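Local coordinates for extracellular solute-binding protein (Bordetella parapertussis, PDB 3PU5) that is probably the substrate-capturing component of an ABC-type uptake system, belonging to a family of bacterial solute-binding proteins that includes polyamine binders, at residues G212-T217 / R293-D298. Residues are numbered along the deposited sequence; the frame is centred on the assembly and turned at random.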
loop_
_atom_site.group_PDB
_atom_site.type_symbol
_atom_site.label_atom_id
_atom_site.label_comp_id
_atom_site.label_asym_id
_atom_site.label_seq_id
_atom_site.Cartn_x
_atom_site.Cartn_y
_atom_site.Cartn_z
ATOM N N GLY A 212 -10.745 2.205 5.921
ATOM C CA GLY A 212 -9.865 1.398 6.742
ATOM C C GLY A 212 -9.126 0.367 5.906
ATOM O O GLY A 212 -9.517 0.068 4.767
ATOM N N TRP A 213 -8.062 -0.188 6.475
ATOM C CA TRP A 213 -7.213 -1.128 5.753
ATOM C C TRP A 213 -7.716 -2.552 5.896
ATOM O O TRP A 213 -8.214 -2.941 6.957
ATOM C CB TRP A 213 -5.752 -0.983 6.204
ATOM C CG TRP A 213 -5.165 0.261 5.614
ATOM C CD1 TRP A 213 -4.438 0.356 4.465
ATOM C CD2 TRP A 213 -5.326 1.599 6.100
ATOM N NE1 TRP A 213 -4.118 1.666 4.214
ATOM C CE2 TRP A 213 -4.652 2.451 5.206
ATOM C CE3 TRP A 213 -5.964 2.158 7.216
ATOM C CZ2 TRP A 213 -4.600 3.830 5.383
ATOM C CZ3 TRP A 213 -5.909 3.539 7.396
ATOM C CH2 TRP A 213 -5.231 4.356 6.480
ATOM N N ASP A 214 -7.606 -3.326 4.822
ATOM C CA ASP A 214 -8.107 -4.698 4.859
ATOM C C ASP A 214 -7.433 -5.524 5.954
ATOM O O ASP A 214 -8.113 -6.052 6.830
ATOM C CB ASP A 214 -8.050 -5.400 3.487
ATOM C CG ASP A 214 -6.646 -5.432 2.872
ATOM O OD1 ASP A 214 -5.797 -4.553 3.157
ATOM O OD2 ASP A 214 -6.396 -6.351 2.071
ATOM N N GLY A 215 -6.107 -5.621 5.917
ATOM C CA GLY A 215 -5.386 -6.442 6.877
ATOM C C GLY A 215 -5.625 -6.033 8.320
ATOM O O GLY A 215 -5.956 -6.857 9.177
ATOM N N ARG A 216 -5.447 -4.745 8.593
ATOM C CA ARG A 216 -5.656 -4.218 9.932
ATOM C C ARG A 216 -7.055 -4.531 10.444
ATOM O O ARG A 216 -7.228 -4.922 11.602
ATOM C CB ARG A 216 -5.398 -2.716 9.942
ATOM C CG ARG A 216 -3.923 -2.398 9.822
ATOM C CD ARG A 216 -3.659 -0.916 9.838
ATOM N NE ARG A 216 -2.481 -0.628 10.645
ATOM C CZ ARG A 216 -1.304 -0.257 10.167
ATOM N NH1 ARG A 216 -1.127 -0.113 8.860
ATOM N NH2 ARG A 216 -0.303 -0.024 11.002
ATOM N N THR A 217 -8.052 -4.370 9.577
ATOM C CA THR A 217 -9.433 -4.600 9.974
ATOM C C THR A 217 -9.678 -6.102 10.186
ATOM O O THR A 217 -10.409 -6.485 11.109
ATOM C CB THR A 217 -10.431 -4.017 8.948
ATOM O OG1 THR A 217 -10.115 -2.643 8.687
ATOM C CG2 THR A 217 -11.850 -4.096 9.482
ATOM N N ARG A 293 -11.662 -13.058 2.061
ATOM C CA ARG A 293 -11.845 -11.636 2.368
ATOM C C ARG A 293 -10.828 -10.671 1.749
ATOM O O ARG A 293 -11.154 -9.512 1.479
ATOM C CB ARG A 293 -11.979 -11.413 3.884
ATOM C CG ARG A 293 -10.925 -12.103 4.719
ATOM C CD ARG A 293 -11.278 -12.050 6.195
ATOM N NE ARG A 293 -10.247 -12.694 7.002
ATOM C CZ ARG A 293 -10.098 -12.536 8.314
ATOM N NH1 ARG A 293 -10.914 -11.740 8.990
ATOM N NH2 ARG A 293 -9.121 -13.173 8.949
ATOM N N LEU A 294 -9.604 -11.136 1.535
ATOM C CA LEU A 294 -8.611 -10.328 0.855
ATOM C C LEU A 294 -9.144 -9.918 -0.510
ATOM O O LEU A 294 -9.645 -10.757 -1.256
ATOM C CB LEU A 294 -7.326 -11.121 0.678
ATOM C CG LEU A 294 -6.103 -10.270 0.361
ATOM C CD1 LEU A 294 -5.662 -9.574 1.627
ATOM C CD2 LEU A 294 -4.993 -11.148 -0.192
ATOM N N PRO A 295 -9.042 -8.623 -0.848
ATOM C CA PRO A 295 -9.551 -8.197 -2.164
ATOM C C PRO A 295 -8.713 -8.815 -3.282
ATOM O O PRO A 295 -7.495 -8.952 -3.141
ATOM C CB PRO A 295 -9.356 -6.672 -2.142
ATOM C CG PRO A 295 -8.193 -6.473 -1.163
ATOM C CD PRO A 295 -8.476 -7.494 -0.082
ATOM N N SER A 296 -9.373 -9.178 -4.376
ATOM C CA SER A 296 -8.729 -9.849 -5.497
ATOM C C SER A 296 -7.620 -9.006 -6.121
ATOM O O SER A 296 -7.753 -7.796 -6.282
ATOM C CB SER A 296 -9.773 -10.186 -6.568
ATOM O OG SER A 296 -9.152 -10.783 -7.688
ATOM N N ILE A 297 -6.537 -9.672 -6.501
ATOM C CA ILE A 297 -5.401 -9.019 -7.128
ATOM C C ILE A 297 -5.848 -8.275 -8.386
ATOM O O ILE A 297 -5.303 -7.218 -8.722
ATOM C CB ILE A 297 -4.280 -10.044 -7.453
ATOM C CG1 ILE A 297 -3.001 -9.352 -7.935
ATOM C CG2 ILE A 297 -4.757 -11.082 -8.473
ATOM C CD1 ILE A 297 -1.836 -10.328 -8.124
ATOM N N ASP A 298 -6.867 -8.811 -9.056
ATOM C CA ASP A 298 -7.349 -8.231 -10.303
ATOM C C ASP A 298 -8.255 -7.032 -10.093
ATOM O O ASP A 298 -8.396 -6.209 -10.982
ATOM C CB ASP A 298 -8.097 -9.289 -11.121
ATOM C CG ASP A 298 -7.236 -10.493 -11.425
ATOM O OD1 ASP A 298 -7.704 -11.637 -11.216
ATOM O OD2 ASP A 298 -6.078 -10.286 -11.851
#
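The D214 carboxylate meets the pyrrolidine ring of P295 roughly at right angles, and two carbons approach its OD2 at a shallow angle, one from each side of the plane. On one side, the CD–CG edge of P295 approaches OD2, with P295 CD 3.2 Å from D214 OD2. From the other side comes a single methyl of L294, its CD1 lying 3.3 Å from D214 OD2. P295 CD and L294 CD1 each sit about 30° out of the carboxylate plane, so OD2 rests in the angle between the proline edge and the leucine methyl. With chi1 at 57°, CG of D214 lies between its own backbone N and carbonyl carbon, which directs the acid at the loop. The second oxygen, OD1, accepts a hydrogen bond from S112 N, which helps hold the turn of the carboxylate; the nearby helix start would probably favour its negative charge. That start is tied by T217, whose N and OG1 reach W213 O from opposite faces of the carbonyl plane, OG1 at 2.6 Å from W213 O. The contact is buried where strand 209-213 turns directly into helix 214-223, and the loop between helices 265-275 and 305-322 lies against this junction. W230 of strand 229-231 and S112 of strand 111-117 also pack on P295, while R293 forms salt bridges to E221 and D222, joining the same loop to the far part of helix 214-223.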